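Local coordinates for FMN-dependent nitronate monooxygenase (Shewanella oneidensis, PDB 5LSM), which probably oxidises propionate 3-nitronate with molecular oxygen to 3-oxopropanoate, nitrate and nitrite, using bound flavin mononucleotide as cofactor, at residues T156-A161 against I205-I210; S199-I204 against V212-G217; G216-V219 against T223-A226; R225-M228 against A234-V237. One frame throughout, in Å; residues are numbered along the deposited sequence.

Interaction 1. Residues T156-A161 against I205-I210; sequences TTVEEA and IAAVEI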
loop_
_atom_site.group_PDB
_atom_site.type_symbol
_atom_site.label_atom_id
_atom_site.label_comp_id
_atom_site.label_asym_id
_atom_site.label_seq_id
_atom_site.Cartn_x
_atom_site.Cartn_y
_atom_site.Cartn_z
ATOM N N THR A 156 -9.261 7.193 5.041
ATOM C CA THR A 156 -8.558 6.057 4.422
ATOM C C THR A 156 -9.203 5.553 3.140
ATOM O O THR A 156 -8.716 4.591 2.544
ATOM C CB THR A 156 -8.431 4.847 5.372
ATOM O OG1 THR A 156 -9.730 4.284 5.637
ATOM C CG2 THR A 156 -7.731 5.247 6.674
ATOM N N THR A 157 -10.290 6.192 2.720
ATOM C CA THR A 157 -10.906 5.917 1.437
ATOM C C THR A 157 -11.493 7.223 0.880
ATOM O O THR A 157 -11.633 8.210 1.601
ATOM C CB THR A 157 -12.072 4.915 1.575
ATOM O OG1 THR A 157 -13.072 5.468 2.449
ATOM C CG2 THR A 157 -11.599 3.571 2.105
ATOM N N VAL A 158 -11.946 7.167 -0.367
ATOM C CA VAL A 158 -12.663 8.263 -0.979
ATOM C C VAL A 158 -14.014 8.544 -0.324
ATOM O O VAL A 158 -14.407 9.703 -0.193
ATOM C CB VAL A 158 -12.848 8.037 -2.500
ATOM C CG1 VAL A 158 -13.702 9.140 -3.101
ATOM C CG2 VAL A 158 -11.489 8.016 -3.179
ATOM N N GLU A 159 -14.727 7.502 0.088
ATOM C CA GLU A 159 -16.017 7.701 0.761
ATOM C C GLU A 159 -15.837 8.453 2.069
ATOM O O GLU A 159 -16.605 9.360 2.368
ATOM C CB GLU A 159 -16.700 6.380 1.053
ATOM C CG GLU A 159 -17.389 5.771 -0.151
ATOM C CD GLU A 159 -16.442 5.011 -1.066
ATOM O OE1 GLU A 159 -15.367 4.536 -0.592
ATOM O OE2 GLU A 159 -16.791 4.885 -2.268
ATOM N N GLU A 160 -14.821 8.061 2.842
ATOM C CA GLU A 160 -14.517 8.719 4.104
ATOM C C GLU A 160 -14.163 10.189 3.870
ATOM O O GLU A 160 -14.614 11.065 4.599
ATOM C CB GLU A 160 -13.387 7.980 4.849
ATOM C CG GLU A 160 -13.903 6.822 5.706
ATOM C CD GLU A 160 -12.820 5.881 6.229
ATOM O OE1 GLU A 160 -11.625 6.189 6.081
ATOM O OE2 GLU A 160 -13.179 4.812 6.789
ATOM N N ALA A 161 -13.419 10.465 2.805
ATOM C CA ALA A 161 -13.046 11.835 2.499
ATOM C C ALA A 161 -14.296 12.693 2.184
ATOM O O ALA A 161 -14.389 13.854 2.590
ATOM C CB ALA A 161 -12.065 11.860 1.344
ATOM N N ILE A 205 -7.871 13.598 -3.886
ATOM C CA ILE A 205 -7.772 14.971 -4.403
ATOM C C ILE A 205 -8.762 15.180 -5.554
ATOM O O ILE A 205 -9.365 16.236 -5.660
ATOM C CB ILE A 205 -6.333 15.308 -4.880
ATOM C CG1 ILE A 205 -5.420 15.579 -3.687
ATOM C CG2 ILE A 205 -6.314 16.513 -5.822
ATOM C CD1 ILE A 205 -3.954 15.372 -4.008
ATOM N N ALA A 206 -8.950 14.155 -6.388
ATOM C CA ALA A 206 -9.900 14.225 -7.511
ATOM C C ALA A 206 -11.331 14.391 -7.035
ATOM O O ALA A 206 -12.165 14.965 -7.727
ATOM C CB ALA A 206 -9.788 12.981 -8.391
ATOM N N ALA A 207 -11.621 13.872 -5.859
ATOM C CA ALA A 207 -12.989 13.777 -5.386
ATOM C C ALA A 207 -13.427 14.987 -4.546
ATOM O O ALA A 207 -14.607 15.192 -4.355
ATOM C CB ALA A 207 -13.151 12.491 -4.576
ATOM N N VAL A 208 -12.486 15.682 -3.917
ATOM C CA VAL A 208 -12.839 16.758 -2.984
ATOM C C VAL A 208 -12.314 18.091 -3.478
ATOM O O VAL A 208 -11.438 18.147 -4.328
ATOM C CB VAL A 208 -12.323 16.509 -1.538
ATOM C CG1 VAL A 208 -12.771 15.157 -1.030
ATOM C CG2 VAL A 208 -10.810 16.637 -1.443
ATOM N N GLU A 209 -12.879 19.163 -2.950
ATOM C CA GLU A 209 -12.448 20.496 -3.305
ATOM C C GLU A 209 -11.504 21.057 -2.259
ATOM O O GLU A 209 -10.671 21.881 -2.577
ATOM C CB GLU A 209 -13.655 21.412 -3.467
ATOM C CG GLU A 209 -14.511 21.096 -4.685
ATOM C CD GLU A 209 -15.945 21.567 -4.515
ATOM O OE1 GLU A 209 -16.872 20.747 -4.691
ATOM O OE2 GLU A 209 -16.143 22.751 -4.162
ATOM N N ILE A 210 -11.615 20.581 -1.021
ATOM C CA ILE A 210 -10.757 21.057 0.065
ATOM C C ILE A 210 -9.326 20.508 0.018
ATOM O O ILE A 210 -9.019 19.642 -0.796
ATOM C CB ILE A 210 -11.372 20.799 1.450
ATOM C CG1 ILE A 210 -11.602 19.294 1.691
ATOM C CG2 ILE A 210 -12.656 21.603 1.591
ATOM C CD1 ILE A 210 -12.297 18.985 3.007
#
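Val158 and Ala207 meet methyl to methyl at the outer edge of this contact: CG1 of Val158 lies 3.7 Å from CB of Ala207. The two residues contribute unequally. The CB of Ala207 is aimed at the opposite segment, whereas that of Val158 runs alongside the gap, and it is the branch CG1, set anti to the backbone N (chi1 175°), that reaches over. Deeper in, Ala161 and Val208 both direct their CB atoms at each other's segment, and Ala161 CB stands 4.1 Å from Val208 CG1. The second pair is buried and rests on Ile172 of strand 171-175. Here the start of helix 158-166 packs beside the end of helix 197-207, two neighbouring helices on the outside of a TIM barrel, with small side chains on both faces. Across the segments everything is apolar; polar order is kept within residues 156-161. Thr157 is the N-cap, its OG1 accepting from Glu160 N at 3.2 Å. Glu160 folds back towards Thr156, and its OE1 takes Thr156 N at 2.8 Å, nearly along the C-O direction, and Thr156 OG1 at 2.7 Å from the syn side, 29° out of the carboxylate plane. With OE2 receiving the backbone N-H groups of Phe186 and Leu187, the buried carboxylate is gripped at both oxygens, which is likely to fix its rotation and favour its ionised form.

Interaction 2. Residues S199-I204 against V212-G217; sequences SLLPQI and VIAAGG. With FMN (flavin mononucleotide), chain I.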
loop_
_atom_site.group_PDB
_atom_site.type_symbol
_atom_site.label_atom_id
_atom_site.label_comp_id
_atom_site.label_asym_id
_atom_site.label_seq_id
_atom_site.Cartn_x
_atom_site.Cartn_y
_atom_site.Cartn_z
ATOM N N SER A 199 -2.028 5.573 -4.530
ATOM C CA SER A 199 -3.348 5.531 -5.136
ATOM C C SER A 199 -4.420 6.308 -4.361
ATOM O O SER A 199 -5.348 6.814 -4.963
ATOM C CB SER A 199 -3.764 4.076 -5.314
ATOM O OG SER A 199 -2.954 3.480 -6.310
ATOM N N LEU A 200 -4.321 6.349 -3.028
ATOM C CA LEU A 200 -5.303 7.064 -2.194
ATOM C C LEU A 200 -5.264 8.571 -2.442
ATOM O O LEU A 200 -6.313 9.219 -2.645
ATOM C CB LEU A 200 -5.025 6.806 -0.714
ATOM C CG LEU A 200 -6.035 7.419 0.264
ATOM C CD1 LEU A 200 -7.433 6.859 0.003
ATOM C CD2 LEU A 200 -5.603 7.162 1.705
ATOM N N LEU A 201 -4.051 9.116 -2.435
ATOM C CA LEU A 201 -3.836 10.550 -2.540
ATOM C C LEU A 201 -4.489 11.177 -3.779
ATOM O O LEU A 201 -5.351 12.050 -3.632
ATOM C CB LEU A 201 -2.347 10.865 -2.502
ATOM C CG LEU A 201 -1.979 12.337 -2.406
ATOM C CD1 LEU A 201 -2.563 12.917 -1.125
ATOM C CD2 LEU A 201 -0.455 12.500 -2.428
ATOM N N PRO A 202 -4.106 10.726 -5.002
ATOM C CA PRO A 202 -4.680 11.373 -6.196
ATOM C C PRO A 202 -6.173 11.121 -6.357
ATOM O O PRO A 202 -6.889 11.989 -6.897
ATOM C CB PRO A 202 -3.901 10.762 -7.357
ATOM C CG PRO A 202 -3.277 9.526 -6.818
ATOM C CD PRO A 202 -3.053 9.756 -5.357
ATOM N N GLN A 203 -6.666 9.996 -5.835
ATOM C CA GLN A 203 -8.087 9.730 -5.913
ATOM C C GLN A 203 -8.892 10.546 -4.913
ATOM O O GLN A 203 -9.932 11.076 -5.271
ATOM C CB GLN A 203 -8.380 8.242 -5.817
ATOM C CG GLN A 203 -7.996 7.512 -7.108
ATOM C CD GLN A 203 -8.182 6.009 -7.017
ATOM O OE1 GLN A 203 -9.181 5.459 -7.497
ATOM N NE2 GLN A 203 -7.222 5.337 -6.400
ATOM N N ILE A 204 -8.361 10.771 -3.713
ATOM C CA ILE A 204 -9.005 11.714 -2.805
ATOM C C ILE A 204 -8.994 13.146 -3.341
ATOM O O ILE A 204 -9.994 13.841 -3.236
ATOM C CB ILE A 204 -8.436 11.666 -1.363
ATOM C CG1 ILE A 204 -8.969 10.437 -0.620
ATOM C CG2 ILE A 204 -8.875 12.899 -0.579
ATOM C CD1 ILE A 204 -8.354 10.220 0.753
ATOM N N VAL A 212 -5.761 18.638 0.703
ATOM C CA VAL A 212 -5.460 17.280 1.088
ATOM C C VAL A 212 -4.022 17.181 1.574
ATOM O O VAL A 212 -3.089 17.668 0.932
ATOM C CB VAL A 212 -5.706 16.295 -0.073
ATOM C CG1 VAL A 212 -5.510 14.862 0.395
ATOM C CG2 VAL A 212 -7.116 16.471 -0.629
ATOM N N ILE A 213 -3.887 16.634 2.773
ATOM C CA ILE A 213 -2.607 16.361 3.416
ATOM C C ILE A 213 -2.200 14.897 3.197
ATOM O O ILE A 213 -2.967 13.968 3.483
ATOM C CB ILE A 213 -2.701 16.630 4.937
ATOM C CG1 ILE A 213 -3.095 18.098 5.191
ATOM C CG2 ILE A 213 -1.377 16.288 5.614
ATOM C CD1 ILE A 213 -3.943 18.338 6.423
ATOM N N ALA A 214 -0.995 14.692 2.695
ATOM C CA ALA A 214 -0.522 13.348 2.450
ATOM C C ALA A 214 0.115 12.752 3.702
ATOM O O ALA A 214 1.021 13.346 4.298
ATOM C CB ALA A 214 0.440 13.325 1.283
ATOM N N ALA A 215 -0.394 11.584 4.095
ATOM C CA ALA A 215 0.179 10.762 5.158
ATOM C C ALA A 215 0.441 9.317 4.684
ATOM O O ALA A 215 -0.404 8.704 4.024
ATOM C CB ALA A 215 -0.771 10.750 6.341
ATOM N N GLY A 216 1.577 8.759 5.097
ATOM C CA GLY A 216 1.921 7.360 4.828
ATOM C C GLY A 216 3.177 7.224 3.968
ATOM O O GLY A 216 3.105 7.242 2.754
ATOM N N GLY A 217 4.336 7.149 4.610
ATOM C CA GLY A 217 5.595 6.894 3.909
ATOM C C GLY A 217 6.339 8.138 3.467
ATOM O O GLY A 217 7.244 8.055 2.647
HETATM N N1 FMN I . -2.533 9.603 14.430
HETATM C C2 FMN I . -3.433 10.211 15.255
HETATM O O2 FMN I . -4.431 10.790 14.757
HETATM N N3 FMN I . -3.305 10.194 16.598
HETATM C C4 FMN I . -2.273 9.583 17.201
HETATM O O4 FMN I . -2.160 9.558 18.439
HETATM C C4A FMN I . -1.271 8.897 16.363
HETATM N N5 FMN I . -0.213 8.302 16.917
HETATM C C5A FMN I . 0.746 7.735 16.165
HETATM C C6 FMN I . 1.830 7.159 16.821
HETATM C C7 FMN I . 2.854 6.573 16.105
HETATM C C7M FMN I . 3.989 5.939 16.868
HETATM C C8 FMN I . 2.787 6.555 14.615
HETATM C C8M FMN I . 3.904 5.900 13.831
HETATM C C9 FMN I . 1.695 7.130 13.949
HETATM C C9A FMN I . 0.651 7.728 14.674
HETATM N N10 FMN I . -0.470 8.374 14.064
HETATM C C10 FMN I . -1.449 8.948 14.903
HETATM C "C1'" FMN I . -0.679 8.398 12.605
HETATM C "C2'" FMN I . 0.003 9.592 11.960
HETATM O "O2'" FMN I . -0.822 10.756 12.143
HETATM C "C3'" FMN I . 0.240 9.351 10.462
HETATM O "O3'" FMN I . -0.953 8.834 9.863
HETATM C "C4'" FMN I . 1.360 8.354 10.157
HETATM O "O4'" FMN I . 2.456 8.432 11.076
HETATM C "C5'" FMN I . 1.841 8.605 8.737
HETATM O "O5'" FMN I . 2.753 7.597 8.307
HETATM P P FMN I . 4.329 7.617 8.631
HETATM O O1P FMN I . 4.773 9.063 8.660
HETATM O O2P FMN I . 4.907 6.824 7.488
HETATM O O3P FMN I . 4.379 6.943 9.956
#
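Leu201 and Val212 form the tight part of this contact, sliding past each other in opposite directions until Leu201 CD1 is 3.8 Å from Val212 CG1. The torsions explain the reach: Leu201 leaves the helix alongside the strand rather than straight at it, but with CG anti to the backbone N (chi1 -172°) the fork of the side chain swings inward. It then straddles Ala214, whose CB lies 3.9 Å from both CD1 and CD2 of Leu201. One turn later, Ile204 points its CG2 between the two methyls of Val212, 4.0 Å from CG1 and from CG2. Helix 199-204 runs antiparallel to strand 212-215, at 175° with the short axes 9.2 Å apart, as expected where a TIM-barrel helix returns along the outside of its sheet; strands 171-175 and 212-215 with helix 197-207 between them make a beta-alpha-beta crossover. The other side of the helix, with the partly exposed Pro202 and Gln203, is looser and turns towards the second subunit. Pro202 lacks an N-H for the preceding turn, and the helix kinks there. Gln203 NE2 bonds back to Ser199 O at 2.8 Å, arriving above the carbonyl plane, and also meets the backbone oxygen of Gln326 of the second subunit. Beyond the strand's C-terminal end apolar packing gives way to cofactor binding: Gly217 N donates to O2P of the FMN phosphate at 3.0 Å, with an N-H...O angle of 155°.

Interaction 3. Residues G216-V219 against T223-A226; sequences GGIV and TVRA. With FMN (flavin mononucleotide), chain I.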
loop_
_atom_site.group_PDB
_atom_site.type_symbol
_atom_site.label_atom_id
_atom_site.label_comp_id
_atom_site.label_asym_id
_atom_site.label_seq_id
_atom_site.Cartn_x
_atom_site.Cartn_y
_atom_site.Cartn_z
ATOM N N GLY A 216 1.577 8.759 5.097
ATOM C CA GLY A 216 1.921 7.360 4.828
ATOM C C GLY A 216 3.177 7.224 3.968
ATOM O O GLY A 216 3.105 7.242 2.754
ATOM N N GLY A 217 4.336 7.149 4.610
ATOM C CA GLY A 217 5.595 6.894 3.909
ATOM C C GLY A 217 6.339 8.138 3.467
ATOM O O GLY A 217 7.244 8.055 2.647
ATOM N N ILE A 218 5.965 9.299 3.997
ATOM C CA ILE A 218 6.674 10.528 3.660
ATOM C C ILE A 218 7.758 10.718 4.696
ATOM O O ILE A 218 7.469 10.971 5.880
ATOM C CB ILE A 218 5.736 11.773 3.605
ATOM C CG1 ILE A 218 4.716 11.653 2.461
ATOM C CG2 ILE A 218 6.545 13.039 3.335
ATOM C CD1 ILE A 218 3.642 10.622 2.695
ATOM N N VAL A 219 9.002 10.513 4.271
ATOM C CA VAL A 219 10.132 10.361 5.203
ATOM C C VAL A 219 11.325 11.243 4.876
ATOM O O VAL A 219 12.267 11.321 5.664
ATOM C CB VAL A 219 10.643 8.915 5.251
ATOM C CG1 VAL A 219 9.551 7.975 5.739
ATOM C CG2 VAL A 219 11.154 8.483 3.886
ATOM N N THR A 223 10.472 12.119 -1.019
ATOM C CA THR A 223 9.115 11.622 -0.857
ATOM C C THR A 223 8.136 12.771 -0.602
ATOM O O THR A 223 6.984 12.730 -1.068
ATOM C CB THR A 223 8.990 10.551 0.257
ATOM O OG1 THR A 223 9.784 10.917 1.380
ATOM C CG2 THR A 223 9.424 9.157 -0.254
ATOM N N VAL A 224 8.598 13.809 0.088
ATOM C CA VAL A 224 7.791 15.024 0.239
ATOM C C VAL A 224 7.485 15.560 -1.157
ATOM O O VAL A 224 6.327 15.878 -1.471
ATOM C CB VAL A 224 8.508 16.081 1.123
ATOM C CG1 VAL A 224 7.787 17.421 1.116
ATOM C CG2 VAL A 224 8.617 15.579 2.557
ATOM N N ARG A 225 8.493 15.513 -2.031
ATOM C CA ARG A 225 8.360 16.044 -3.400
ATOM C C ARG A 225 7.336 15.250 -4.212
ATOM O O ARG A 225 6.449 15.833 -4.828
ATOM C CB ARG A 225 9.716 16.075 -4.147
ATOM C CG ARG A 225 9.654 16.800 -5.495
ATOM C CD ARG A 225 11.008 16.933 -6.196
ATOM N NE ARG A 225 10.858 17.504 -7.546
ATOM C CZ ARG A 225 10.612 18.792 -7.833
ATOM N NH1 ARG A 225 10.557 19.720 -6.878
ATOM N NH2 ARG A 225 10.425 19.158 -9.098
ATOM N N ALA A 226 7.484 13.928 -4.220
ATOM C CA ALA A 226 6.506 13.049 -4.867
ATOM C C ALA A 226 5.091 13.332 -4.399
ATOM O O ALA A 226 4.180 13.331 -5.199
ATOM C CB ALA A 226 6.852 11.595 -4.605
HETATM N N1 FMN I . -2.533 9.603 14.430
HETATM C C2 FMN I . -3.433 10.211 15.255
HETATM O O2 FMN I . -4.431 10.790 14.757
HETATM N N3 FMN I . -3.305 10.194 16.598
HETATM C C4 FMN I . -2.273 9.583 17.201
HETATM O O4 FMN I . -2.160 9.558 18.439
HETATM C C4A FMN I . -1.271 8.897 16.363
HETATM N N5 FMN I . -0.213 8.302 16.917
HETATM C C5A FMN I . 0.746 7.735 16.165
HETATM C C6 FMN I . 1.830 7.159 16.821
HETATM C C7 FMN I . 2.854 6.573 16.105
HETATM C C7M FMN I . 3.989 5.939 16.868
HETATM C C8 FMN I . 2.787 6.555 14.615
HETATM C C8M FMN I . 3.904 5.900 13.831
HETATM C C9 FMN I . 1.695 7.130 13.949
HETATM C C9A FMN I . 0.651 7.728 14.674
HETATM N N10 FMN I . -0.470 8.374 14.064
HETATM C C10 FMN I . -1.449 8.948 14.903
HETATM C "C1'" FMN I . -0.679 8.398 12.605
HETATM C "C2'" FMN I . 0.003 9.592 11.960
HETATM O "O2'" FMN I . -0.822 10.756 12.143
HETATM C "C3'" FMN I . 0.240 9.351 10.462
HETATM O "O3'" FMN I . -0.953 8.834 9.863
HETATM C "C4'" FMN I . 1.360 8.354 10.157
HETATM O "O4'" FMN I . 2.456 8.432 11.076
HETATM C "C5'" FMN I . 1.841 8.605 8.737
HETATM O "O5'" FMN I . 2.753 7.597 8.307
HETATM P P FMN I . 4.329 7.617 8.631
HETATM O O1P FMN I . 4.773 9.063 8.660
HETATM O O2P FMN I . 4.907 6.824 7.488
HETATM O O3P FMN I . 4.379 6.943 9.956
#
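Ile218 and Thr223 bring their CA atoms to 5.2 Å, where the loop 216-219 runs up against the first turns of helix 221-229. The loop owes its course to Gly216 and Gly217, both at positive phi (117° and 91°), where a CB would be jammed against the preceding carbonyl oxygen. Val219 N then donates to Thr223 OG1 at 3.0 Å and 162°. Thr223 holds OG1 between its backbone N and carbonyl carbon, facing the loop, and the same oxygen is hydrogen-bonded to Asp220 OD1; its CG2 packs 3.8 Å from Gly217 O. The loop belongs to the phosphate-binding part of this flavin-dependent TIM barrel, the backbone N-H groups of Gly217 and Gly238 both meeting the cofactor. Substituting alanine for Thr223 would probably leave the N-H of Val219 and the carboxylate of Asp220 without their shared hydroxyl partner. Beside this polar link, Ile218 and Val224 cross at about a right angle, closely packed at 3.4 Å between Ile218 CG2 and Val224 CG2. Both side chains also lie on Val235 of the neighbouring strand, while Ile218 and Thr223 touch Phe198 and Met230, respectively, of the second subunit.

Interaction 4. Residues R225-M228 against A234-V237; sequences RAAM and AVQV. With FMN (flavin mononucleotide), chain I.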
loop_
_atom_site.group_PDB
_atom_site.type_symbol
_atom_site.label_atom_id
_atom_site.label_comp_id
_atom_site.label_asym_id
_atom_site.label_seq_id
_atom_site.Cartn_x
_atom_site.Cartn_y
_atom_site.Cartn_z
ATOM N N ARG A 225 8.493 15.513 -2.031
ATOM C CA ARG A 225 8.360 16.044 -3.400
ATOM C C ARG A 225 7.336 15.250 -4.212
ATOM O O ARG A 225 6.449 15.833 -4.828
ATOM C CB ARG A 225 9.716 16.075 -4.147
ATOM C CG ARG A 225 9.654 16.800 -5.495
ATOM C CD ARG A 225 11.008 16.933 -6.196
ATOM N NE ARG A 225 10.858 17.504 -7.546
ATOM C CZ ARG A 225 10.612 18.792 -7.833
ATOM N NH1 ARG A 225 10.557 19.720 -6.878
ATOM N NH2 ARG A 225 10.425 19.158 -9.098
ATOM N N ALA A 226 7.484 13.928 -4.220
ATOM C CA ALA A 226 6.506 13.049 -4.867
ATOM C C ALA A 226 5.091 13.332 -4.399
ATOM O O ALA A 226 4.180 13.331 -5.199
ATOM C CB ALA A 226 6.852 11.595 -4.605
ATOM N N ALA A 227 4.906 13.565 -3.099
ATOM C CA ALA A 227 3.568 13.852 -2.556
ATOM C C ALA A 227 2.993 15.130 -3.132
ATOM O O ALA A 227 1.865 15.139 -3.590
ATOM C CB ALA A 227 3.590 13.930 -1.033
ATOM N N MET A 228 3.788 16.195 -3.140
ATOM C CA MET A 228 3.325 17.509 -3.576
ATOM C C MET A 228 3.067 17.518 -5.086
ATOM O O MET A 228 2.062 18.055 -5.555
ATOM C CB MET A 228 4.367 18.572 -3.225
ATOM C CG MET A 228 4.671 18.718 -1.744
ATOM S SD MET A 228 3.218 19.204 -0.817
ATOM C CE MET A 228 3.970 19.505 0.774
ATOM N N ALA A 234 0.049 19.626 1.591
ATOM C CA ALA A 234 0.953 19.494 2.728
ATOM C C ALA A 234 1.204 18.012 2.941
ATOM O O ALA A 234 0.540 17.163 2.312
ATOM C CB ALA A 234 0.345 20.111 3.983
ATOM N N VAL A 235 2.147 17.703 3.826
ATOM C CA VAL A 235 2.420 16.318 4.208
ATOM C C VAL A 235 2.457 16.166 5.716
ATOM O O VAL A 235 2.933 17.053 6.427
ATOM C CB VAL A 235 3.753 15.802 3.622
ATOM C CG1 VAL A 235 3.713 15.845 2.106
ATOM C CG2 VAL A 235 4.927 16.623 4.133
ATOM N N GLN A 236 1.977 15.015 6.189
ATOM C CA GLN A 236 2.004 14.678 7.581
ATOM C C GLN A 236 3.021 13.587 7.764
ATOM O O GLN A 236 2.920 12.532 7.167
ATOM C CB GLN A 236 0.619 14.223 8.075
ATOM C CG GLN A 236 0.552 14.040 9.579
ATOM C CD GLN A 236 -0.860 14.093 10.140
ATOM O OE1 GLN A 236 -1.358 13.127 10.724
ATOM N NE2 GLN A 236 -1.471 15.241 10.046
ATOM N N VAL A 237 3.979 13.841 8.642
ATOM C CA VAL A 237 5.143 13.011 8.771
ATOM C C VAL A 237 5.219 12.502 10.193
ATOM O O VAL A 237 5.236 13.302 11.133
ATOM C CB VAL A 237 6.405 13.801 8.444
ATOM C CG1 VAL A 237 7.650 12.982 8.728
ATOM C CG2 VAL A 237 6.368 14.232 7.002
HETATM N N1 FMN I . -2.533 9.603 14.430
HETATM C C2 FMN I . -3.433 10.211 15.255
HETATM O O2 FMN I . -4.431 10.790 14.757
HETATM N N3 FMN I . -3.305 10.194 16.598
HETATM C C4 FMN I . -2.273 9.583 17.201
HETATM O O4 FMN I . -2.160 9.558 18.439
HETATM C C4A FMN I . -1.271 8.897 16.363
HETATM N N5 FMN I . -0.213 8.302 16.917
HETATM C C5A FMN I . 0.746 7.735 16.165
HETATM C C6 FMN I . 1.830 7.159 16.821
HETATM C C7 FMN I . 2.854 6.573 16.105
HETATM C C7M FMN I . 3.989 5.939 16.868
HETATM C C8 FMN I . 2.787 6.555 14.615
HETATM C C8M FMN I . 3.904 5.900 13.831
HETATM C C9 FMN I . 1.695 7.130 13.949
HETATM C C9A FMN I . 0.651 7.728 14.674
HETATM N N10 FMN I . -0.470 8.374 14.064
HETATM C C10 FMN I . -1.449 8.948 14.903
HETATM C "C1'" FMN I . -0.679 8.398 12.605
HETATM C "C2'" FMN I . 0.003 9.592 11.960
HETATM O "O2'" FMN I . -0.822 10.756 12.143
HETATM C "C3'" FMN I . 0.240 9.351 10.462
HETATM O "O3'" FMN I . -0.953 8.834 9.863
HETATM C "C4'" FMN I . 1.360 8.354 10.157
HETATM O "O4'" FMN I . 2.456 8.432 11.076
HETATM C "C5'" FMN I . 1.841 8.605 8.737
HETATM O "O5'" FMN I . 2.753 7.597 8.307
HETATM P P FMN I . 4.329 7.617 8.631
HETATM O O1P FMN I . 4.773 9.063 8.660
HETATM O O2P FMN I . 4.907 6.824 7.488
HETATM O O3P FMN I . 4.379 6.943 9.956
#
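Met228 and Ala227 carry the apolar part, packing on Ala234 and Val235 of the facing segment. Met228 bends at its second torsion (chi2 -61°), which curls the thioether tip over the strand backbone: CE comes 3.6 Å from CA of Ala234, and also 3.9 Å from CG1 of Val235. The same Val235 CG1 meets Ala227 CB at 3.7 Å, so one methyl fits between two helix residues. Val235, turned toward the helix, rests on Ile15 as well, and Ala227 touches Ala214. This is the closing half of the beta-alpha-beta unit made by strand 212-215, helix 221-229 and strand 234-237, at the point where the TIM barrel joins its last strand to strand 15-17. No hydrogen bond links helix and strand. The polar contribution belongs to the next strand residue: Gln236 reaches the cofactor with an extended chain, CG anti to the backbone N (chi1 -172°), and its OE1 accepts from the ribityl hydroxyl O2' of FMN at 2.8 Å. Backbone bonds to Ala214 on one edge, and of Val235 and Val237 to Ile16 on the other, hold the strand. The chemistry thus divides by strand face, methyl packing seating the helix from outside while the adjacent amide oxygen serves the flavin chain within.

In the fold
Interaction 1 lies furthest out and is only partly buried, whereas the other three are buried and all involve segments reaching FMN. Interactions 1 and 2 share helix 197-207: one sets it beside a neighbouring helix, the other against the sheet, and Ala161 packing on Ile204 joins them. Interactions 3 and 4 share helix 221-229, first through its early turns and then through its later ones. Interactions 2 and 4 meet along the adjacent parallel strands 212-215 and 234-237, by backbone bonds of Ala214. Helix-to-helix and helix-to-strand contacts are apolar throughout; only interaction 3, at the strand-to-helix loop, adds a hydrogen bond between its own segments.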